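Local coordinates for histidine acid phosphatase (Hafnia alvei, PDB 4ARU), which belongs to branch 2 of the histidine phosphatase superfamily, a single-chain protein with an alpha/beta core and a largely helical second part, at residues T35-P40 and V235-I240; L220-L225 and S248-H253. One frame throughout, in Å; residues are numbered along the deposited sequence.

Contact 1: T35-P40 and V235-I240; sequences TPHQWP and VAWGNI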
ATOM      1  N   THR A  35       4.475  26.998  -1.114  1.00 10.10           N
ATOM      2  CA  THR A  35       5.260  27.247  -2.328  1.00 10.31           C
ATOM      3  C   THR A  35       4.743  28.456  -3.086  1.00 11.12           C
ATOM      4  O   THR A  35       3.544  28.654  -3.164  1.00 11.25           O
ATOM      5  CB  THR A  35       5.270  26.031  -3.276  1.00  9.74           C
ATOM      6  OG1 THR A  35       6.031  26.341  -4.445  1.00  9.74           O
ATOM      7  CG2 THR A  35       3.875  25.634  -3.745  1.00  9.62           C
ATOM      8  N   PRO A  36       5.633  29.285  -3.645  1.00 11.91           N
ATOM      9  CA  PRO A  36       5.168  30.352  -4.551  1.00 13.03           C
ATOM     10  C   PRO A  36       4.694  29.815  -5.893  1.00 13.32           C
ATOM     11  O   PRO A  36       4.086  30.577  -6.684  1.00 14.36           O
ATOM     12  CB  PRO A  36       6.436  31.182  -4.774  1.00 13.56           C
ATOM     13  CG  PRO A  36       7.546  30.174  -4.619  1.00 12.93           C
ATOM     14  CD  PRO A  36       7.101  29.312  -3.489  1.00 12.12           C
ATOM     15  N   HIS A  37       5.008  28.556  -6.178  1.00 13.23           N
ATOM     16  CA  HIS A  37       4.678  28.003  -7.495  1.00 14.37           C
ATOM     17  C   HIS A  37       3.265  27.511  -7.498  1.00 14.80           C
ATOM     18  O   HIS A  37       2.650  27.433  -6.443  1.00 15.64           O
ATOM     19  CB  HIS A  37       5.597  26.858  -7.815  1.00 14.20           C
ATOM     20  CG  HIS A  37       7.031  27.219  -7.710  1.00 15.46           C
ATOM     21  ND1 HIS A  37       7.539  28.358  -8.291  1.00 17.21           N
ATOM     22  CD2 HIS A  37       8.048  26.640  -7.044  1.00 15.72           C
ATOM     23  CE1 HIS A  37       8.829  28.442  -8.026  1.00 17.47           C
ATOM     24  NE2 HIS A  37       9.161  27.421  -7.266  1.00 16.85           N
ATOM     25  N   GLN A  38       2.708  27.277  -8.673  1.00 15.29           N
ATOM     26  CA  GLN A  38       1.332  26.797  -8.765  1.00 15.59           C
ATOM     27  C   GLN A  38       1.350  25.300  -8.973  1.00 13.68           C
ATOM     28  O   GLN A  38       2.053  24.815  -9.858  1.00 13.48           O
ATOM     29  CB  GLN A  38       0.612  27.462  -9.936  1.00 18.71           C
ATOM     30  CG  GLN A  38       0.690  28.978  -9.887  1.00 22.32           C
ATOM     31  CD  GLN A  38       0.426  29.593  -8.501  1.00 25.80           C
ATOM     32  OE1 GLN A  38       1.290  30.300  -7.926  1.00 30.14           O
ATOM     33  NE2 GLN A  38      -0.764  29.346  -7.963  1.00 27.07           N
ATOM     34  N   TRP A  39       0.569  24.586  -8.167  1.00 12.56           N
ATOM     35  CA  TRP A  39       0.427  23.181  -8.366  1.00 11.64           C
ATOM     36  C   TRP A  39      -0.260  22.856  -9.713  1.00 12.16           C
ATOM     37  O   TRP A  39      -1.227  23.501 -10.078  1.00 12.90           O
ATOM     38  CB  TRP A  39      -0.361  22.566  -7.202  1.00 11.02           C
ATOM     39  CG  TRP A  39       0.399  22.554  -5.904  1.00 10.53           C
ATOM     40  CD1 TRP A  39       0.322  23.493  -4.895  1.00 10.83           C
ATOM     41  CD2 TRP A  39       1.280  21.538  -5.450  1.00  9.97           C
ATOM     42  NE1 TRP A  39       1.133  23.101  -3.851  1.00 10.12           N
ATOM     43  CE2 TRP A  39       1.757  21.926  -4.176  1.00  9.77           C
ATOM     44  CE3 TRP A  39       1.764  20.356  -6.011  1.00  9.58           C
ATOM     45  CZ2 TRP A  39       2.642  21.141  -3.453  1.00  9.45           C
ATOM     46  CZ3 TRP A  39       2.659  19.597  -5.310  1.00  9.44           C
ATOM     47  CH2 TRP A  39       3.080  19.972  -4.022  1.00  9.43           C
ATOM     48  N   PRO A  40       0.250  21.845 -10.408  1.00 12.51           N
ATOM     49  CA  PRO A  40      -0.300  21.557 -11.742  1.00 13.62           C
ATOM     50  C   PRO A  40      -1.710  20.948 -11.636  1.00 14.29           C
ATOM     51  O   PRO A  40      -2.020  20.231 -10.675  1.00 15.07           O
ATOM     52  CB  PRO A  40       0.726  20.582 -12.334  1.00 13.33           C
ATOM     53  CG  PRO A  40       1.426  20.002 -11.180  1.00 12.65           C
ATOM     54  CD  PRO A  40       1.530  21.146 -10.202  1.00 12.29           C
ATOM     55  N   VAL A 235       7.338  17.987 -13.048  1.00 12.32           N
ATOM     56  CA  VAL A 235       7.251  17.344 -11.736  1.00 10.87           C
ATOM     57  C   VAL A 235       7.952  18.234 -10.747  1.00 10.13           C
ATOM     58  O   VAL A 235       9.107  18.613 -10.951  1.00 10.53           O
ATOM     59  CB  VAL A 235       7.921  15.948 -11.761  1.00 10.39           C
ATOM     60  CG1 VAL A 235       8.001  15.355 -10.374  1.00 10.00           C
ATOM     61  CG2 VAL A 235       7.164  15.029 -12.722  1.00 10.53           C
ATOM     62  N   ALA A 236       7.250  18.631  -9.702  1.00  9.36           N
ATOM     63  CA  ALA A 236       7.835  19.477  -8.694  1.00  9.32           C
ATOM     64  C   ALA A 236       8.541  20.676  -9.342  1.00  9.75           C
ATOM     65  O   ALA A 236       9.630  21.080  -8.945  1.00 10.12           O
ATOM     66  CB  ALA A 236       8.785  18.691  -7.814  1.00  9.23           C
ATOM     67  N   TRP A 237       7.885  21.277 -10.329  1.00 10.18           N
ATOM     68  CA  TRP A 237       8.398  22.483 -10.978  1.00 11.00           C
ATOM     69  C   TRP A 237       9.812  22.371 -11.547  1.00 11.70           C
ATOM     70  O   TRP A 237      10.550  23.347 -11.621  1.00 12.91           O
ATOM     71  CB  TRP A 237       8.247  23.724 -10.071  1.00 11.00           C
ATOM     72  CG  TRP A 237       6.868  23.732  -9.439  1.00 10.40           C
ATOM     73  CD1 TRP A 237       5.723  24.135 -10.029  1.00 10.81           C
ATOM     74  CD2 TRP A 237       6.511  23.274  -8.142  1.00  9.90           C
ATOM     75  NE1 TRP A 237       4.663  23.931  -9.204  1.00 10.35           N
ATOM     76  CE2 TRP A 237       5.114  23.390  -8.028  1.00  9.68           C
ATOM     77  CE3 TRP A 237       7.234  22.744  -7.077  1.00  9.59           C
ATOM     78  CZ2 TRP A 237       4.425  23.014  -6.882  1.00  9.47           C
ATOM     79  CZ3 TRP A 237       6.519  22.366  -5.933  1.00  9.07           C
ATOM     80  CH2 TRP A 237       5.155  22.528  -5.852  1.00  9.18           C
ATOM     81  N   GLY A 238      10.171  21.157 -11.932  1.00 11.80           N
ATOM     82  CA  GLY A 238      11.474  20.860 -12.460  1.00 12.45           C
ATOM     83  C   GLY A 238      12.592  20.778 -11.423  1.00 12.60           C
ATOM     84  O   GLY A 238      13.752  20.733 -11.814  1.00 13.93           O
ATOM     85  N   ASN A 239      12.266  20.675 -10.140  1.00 12.08           N
ATOM     86  CA  ASN A 239      13.248  20.777  -9.082  1.00 12.45           C
ATOM     87  C   ASN A 239      13.766  19.471  -8.507  1.00 12.50           C
ATOM     88  O   ASN A 239      14.579  19.545  -7.603  1.00 13.18           O
ATOM     89  CB  ASN A 239      12.726  21.664  -7.978  1.00 12.51           C
ATOM     90  CG  ASN A 239      12.546  23.081  -8.426  1.00 13.91           C
ATOM     91  OD1 ASN A 239      13.213  23.519  -9.361  1.00 14.89           O
ATOM     92  ND2 ASN A 239      11.638  23.809  -7.775  1.00 14.09           N
ATOM     93  N   ILE A 240      13.364  18.327  -9.055  1.00 12.19           N
ATOM     94  CA  ILE A 240      13.914  17.021  -8.643  1.00 12.73           C
ATOM     95  C   ILE A 240      14.728  16.480  -9.825  1.00 14.11           C
ATOM     96  O   ILE A 240      14.195  16.253 -10.936  1.00 15.74           O
ATOM     97  CB  ILE A 240      12.829  16.031  -8.189  1.00 11.90           C
ATOM     98  CG1 ILE A 240      11.975  16.640  -7.101  1.00 11.81           C
ATOM     99  CG2 ILE A 240      13.517  14.755  -7.718  1.00 11.85           C
ATOM    100  CD1 ILE A 240      10.772  15.792  -6.779  1.00 11.59           C
TER

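Contact 2: L220-L225 and S248-H253; sequences LAEIFL and SLLKLH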
ATOM      1  N   LEU A 220       3.541  15.823   0.314  1.00  6.98           N
ATOM      2  CA  LEU A 220       4.056  16.519  -0.859  1.00  7.13           C
ATOM      3  C   LEU A 220       4.945  15.581  -1.628  1.00  6.61           C
ATOM      4  O   LEU A 220       4.904  15.577  -2.891  1.00  6.59           O
ATOM      5  CB  LEU A 220       4.750  17.794  -0.480  1.00  7.63           C
ATOM      6  CG  LEU A 220       3.870  18.780   0.326  1.00  8.37           C
ATOM      7  CD1 LEU A 220       4.672  20.026   0.646  1.00  9.52           C
ATOM      8  CD2 LEU A 220       2.555  19.061  -0.391  1.00  9.02           C
ATOM      9  N   ALA A 221       5.812  14.844  -0.931  1.00  6.26           N
ATOM     10  CA  ALA A 221       6.724  13.953  -1.625  1.00  6.27           C
ATOM     11  C   ALA A 221       5.990  12.892  -2.431  1.00  6.13           C
ATOM     12  O   ALA A 221       6.381  12.596  -3.561  1.00  6.62           O
ATOM     13  CB  ALA A 221       7.674  13.264  -0.640  1.00  6.19           C
ATOM     14  N   GLU A 222       4.929  12.352  -1.856  1.00  6.05           N
ATOM     15  CA  GLU A 222       4.112  11.398  -2.584  1.00  6.46           C
ATOM     16  C   GLU A 222       3.420  12.048  -3.794  1.00  6.62           C
ATOM     17  O   GLU A 222       3.312  11.419  -4.877  1.00  6.96           O
ATOM     18  CB  GLU A 222       3.117  10.722  -1.618  1.00  6.77           C
ATOM     19  CG  GLU A 222       2.149   9.790  -2.272  1.00  7.85           C
ATOM     20  CD  GLU A 222       2.748   8.480  -2.748  1.00  8.45           C
ATOM     21  OE1 GLU A 222       3.892   8.105  -2.320  1.00  8.21           O
ATOM     22  OE2 GLU A 222       2.084   7.807  -3.568  1.00  9.45           O
ATOM     23  N   ILE A 223       2.979  13.288  -3.647  1.00  6.36           N
ATOM     24  CA  ILE A 223       2.379  13.972  -4.795  1.00  6.60           C
ATOM     25  C   ILE A 223       3.406  14.108  -5.934  1.00  6.72           C
ATOM     26  O   ILE A 223       3.075  13.907  -7.106  1.00  7.07           O
ATOM     27  CB  ILE A 223       1.730  15.325  -4.414  1.00  6.77           C
ATOM     28  CG1 ILE A 223       0.509  15.008  -3.536  1.00  7.10           C
ATOM     29  CG2 ILE A 223       1.459  16.163  -5.667  1.00  7.41           C
ATOM     30  CD1 ILE A 223      -0.065  16.218  -2.852  1.00  7.49           C
ATOM     31  N   PHE A 224       4.662  14.464  -5.635  1.00  6.46           N
ATOM     32  CA  PHE A 224       5.655  14.559  -6.682  1.00  6.76           C
ATOM     33  C   PHE A 224       5.847  13.204  -7.363  1.00  6.72           C
ATOM     34  O   PHE A 224       5.951  13.140  -8.576  1.00  7.02           O
ATOM     35  CB  PHE A 224       6.992  15.043  -6.121  1.00  6.87           C
ATOM     36  CG  PHE A 224       6.951  16.410  -5.480  1.00  7.17           C
ATOM     37  CD1 PHE A 224       6.103  17.422  -5.898  1.00  7.66           C
ATOM     38  CD2 PHE A 224       7.822  16.691  -4.460  1.00  7.57           C
ATOM     39  CE1 PHE A 224       6.113  18.675  -5.293  1.00  8.12           C
ATOM     40  CE2 PHE A 224       7.842  17.953  -3.845  1.00  7.88           C
ATOM     41  CZ  PHE A 224       6.990  18.930  -4.253  1.00  8.00           C
ATOM     42  N   LEU A 225       5.894  12.134  -6.577  1.00  6.58           N
ATOM     43  CA  LEU A 225       6.059  10.813  -7.157  1.00  7.02           C
ATOM     44  C   LEU A 225       4.870  10.499  -8.084  1.00  7.00           C
ATOM     45  O   LEU A 225       5.028   9.905  -9.153  1.00  7.17           O
ATOM     46  CB  LEU A 225       6.133   9.784  -6.045  1.00  7.69           C
ATOM     47  CG  LEU A 225       6.431   8.366  -6.569  1.00  8.83           C
ATOM     48  CD1 LEU A 225       7.537   7.771  -5.754  1.00  9.55           C
ATOM     49  CD2 LEU A 225       5.229   7.466  -6.613  1.00  9.77           C
ATOM     50  N   SER A 248      15.685  10.940  -0.851  1.00  8.84           N
ATOM     51  CA  SER A 248      15.681  11.782   0.331  1.00  9.16           C
ATOM     52  C   SER A 248      14.275  12.305   0.595  1.00  8.76           C
ATOM     53  O   SER A 248      13.807  12.310   1.733  1.00  9.15           O
ATOM     54  CB  SER A 248      16.672  12.942   0.128  1.00  9.96           C
ATOM     55  OG  SER A 248      16.588  13.850   1.231  1.00 10.48           O
ATOM     56  N   LEU A 249      13.545  12.709  -0.434  1.00  8.42           N
ATOM     57  CA  LEU A 249      12.178  13.184  -0.214  1.00  8.10           C
ATOM     58  C   LEU A 249      11.236  12.059   0.225  1.00  7.34           C
ATOM     59  O   LEU A 249      10.413  12.199   1.156  1.00  6.72           O
ATOM     60  CB  LEU A 249      11.641  13.812  -1.487  1.00  8.35           C
ATOM     61  CG  LEU A 249      12.366  15.054  -1.983  1.00  9.12           C
ATOM     62  CD1 LEU A 249      11.934  15.465  -3.413  1.00 10.07           C
ATOM     63  CD2 LEU A 249      12.204  16.205  -0.976  1.00  9.72           C
ATOM     64  N   LEU A 250      11.352  10.898  -0.409  1.00  7.55           N
ATOM     65  CA  LEU A 250      10.439   9.797  -0.060  1.00  7.76           C
ATOM     66  C   LEU A 250      10.794   9.185   1.290  1.00  8.02           C
ATOM     67  O   LEU A 250       9.934   8.576   1.892  1.00  8.64           O
ATOM     68  CB  LEU A 250      10.404   8.737  -1.191  1.00  8.20           C
ATOM     69  CG  LEU A 250       9.291   8.951  -2.260  1.00  8.27           C
ATOM     70  CD1 LEU A 250       7.845   8.917  -1.724  1.00  8.13           C
ATOM     71  CD2 LEU A 250       9.555  10.221  -3.037  1.00  8.60           C
ATOM     72  N   LYS A 251      12.000   9.426   1.790  1.00  8.61           N
ATOM     73  CA  LYS A 251      12.364   9.013   3.150  1.00  9.21           C
ATOM     74  C   LYS A 251      11.362   9.578   4.152  1.00  8.56           C
ATOM     75  O   LYS A 251      10.920   8.905   5.093  1.00  7.85           O
ATOM     76  CB  LYS A 251      13.773   9.502   3.475  1.00 11.14           C
ATOM     77  CG  LYS A 251      14.217   9.105   4.865  1.00 13.62           C
ATOM     78  CD  LYS A 251      15.714   9.249   5.099  1.00 17.94           C
ATOM     79  CE  LYS A 251      16.221  10.587   4.707  1.00 20.80           C
ATOM     80  NZ  LYS A 251      17.634  10.704   5.168  1.00 25.56           N
ATOM     81  N   LEU A 252      10.910  10.792   3.922  1.00  7.57           N
ATOM     82  CA  LEU A 252       9.945  11.427   4.812  1.00  7.68           C
ATOM     83  C   LEU A 252       8.600  10.735   4.740  1.00  7.62           C
ATOM     84  O   LEU A 252       7.925  10.545   5.743  1.00  8.04           O
ATOM     85  CB  LEU A 252       9.776  12.908   4.446  1.00  8.01           C
ATOM     86  CG  LEU A 252      11.044  13.753   4.637  1.00  8.79           C
ATOM     87  CD1 LEU A 252      11.009  15.031   3.793  1.00  9.11           C
ATOM     88  CD2 LEU A 252      11.220  14.114   6.094  1.00  9.41           C
ATOM     89  N   HIS A 253       8.191  10.357   3.531  1.00  7.01           N
ATOM     90  CA  HIS A 253       6.937   9.666   3.362  1.00  6.95           C
ATOM     91  C   HIS A 253       7.003   8.293   4.011  1.00  6.71           C
ATOM     92  O   HIS A 253       6.073   7.905   4.707  1.00  6.62           O
ATOM     93  CB  HIS A 253       6.683   9.569   1.859  1.00  7.56           C
ATOM     94  CG  HIS A 253       5.483   8.754   1.501  1.00  8.49           C
ATOM     95  ND1 HIS A 253       4.199   9.247   1.572  1.00  9.92           N
ATOM     96  CD2 HIS A 253       5.377   7.496   1.023  1.00  9.54           C
ATOM     97  CE1 HIS A 253       3.345   8.316   1.189  1.00  9.45           C
ATOM     98  NE2 HIS A 253       4.035   7.250   0.837  1.00  9.87           N
TER

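Contact 1: T35-P40 and V235-I240
An aromatic cluster of His37, Trp39 and Trp237 ties two irregular loops together, with the indole of Trp237 pushed into the bend of 35-40. Its NE1 gives a nearly straight hydrogen bond to Gln38 O, 2.8 Å away at an N-H...O angle of 170°. The oxygen lies in the indole plane, yet seen from the carbonyl the donor sits well above the peptide plane. One face of the indole is covered by His37: CB stands 3.4 Å from the centroid of the five-membered ring, almost on its normal, a CH-pi contact. With CG of His37 anti to its carbonyl carbon (chi1 -54°), the imidazole carries on past CB and meets the indole obliquely, and NE2 is hydrogen-bonded to Asp173. At the far end of Trp237, the edge of the benzene ring points into the face of Trp39, the planes 67° apart; Trp237 CH2 comes within 3.7 Å of Trp39 CZ2. Trp39 NE1 turns elsewhere, to Met31 O. Thr35 meets the same end tip to tip, CG2 lying 4.0 Å from Trp237 CH2. Its OG1 accepts from His37 N at 3.0 Å and also bonds to Leu172 O. The whole is an aromatic cluster built round an edge-to-face tryptophan pair and an ST turn, joining the loops after helices 29-33 and 213-229.

Contact 2: L220-L225 and S248-H253
Helical segments 220-225 and 248-253 pass with their axes 8.6 Å apart at closest approach, their N-to-C directions 124° from each other, so the chains run roughly opposite ways but strongly inclined. Ala221 and Leu249 mark the nearest backbones, their CA atoms 5.7 Å apart. The small methyl of Ala221 is consistent with this: CB rests 3.4 Å from Leu249 O and also touches Leu249 CB. Towards the C-terminal end of 220-225, Leu225 and Leu250 cross at about a right angle, Leu225 CD1 packing 4.1 Å from Leu250 CG, while Leu250 CD2 reaches back over Ala221 O. Phe224 and Leu249 meet more loosely, CD2 to CD1.

In the polar pair, Glu222 and His253, Glu222 has CG anti to its backbone N (chi1 176°) and then bends at chi2, which brings OE1 over one face of the imidazole, toward its rim, the carboxylate and ring planes 25° apart. Glu222 OE1 lies 3.3 Å from His253 NE2, but at too poor an angle for a hydrogen bond. The ring is held instead through ND1, bonded to Ser218 on helix 213-229, and Phe257 meets it obliquely. Glu222 OE2 forms a salt bridge with Arg18, whereas OE1 has Asp328 OD2 close by. Arg18 opens the family's RHGxRxP signature, and a tartaric acid, probably from the crystallisation liquor, lies about 5 Å from the Glu222 side chain, which probably borders the pocket as a second-shell partner. Leucine packing flanks the crossing; the polar side is fixed from outside, by Arg18 and Ser218.

In the fold
Along the chain the segments alternate: 35-40, then 220-225, 235-240 and 248-253. Contact 2 joins helices 213-229 and 243-262, and contact 1 binds the loop connecting those same helices to the loop that follows helix 29-33. Their centres are 13 Å apart, on the same side of the chain's centre, contact 2 lying deeper in the fold and contact 1 farther out. They pack directly: Phe224 touches both Ala236 and Trp39, and Ile240 rests on Leu249. The two helices and their connecting loop therefore form one continuous packed unit, to which the early loop is attached within the histidine phosphatase fold.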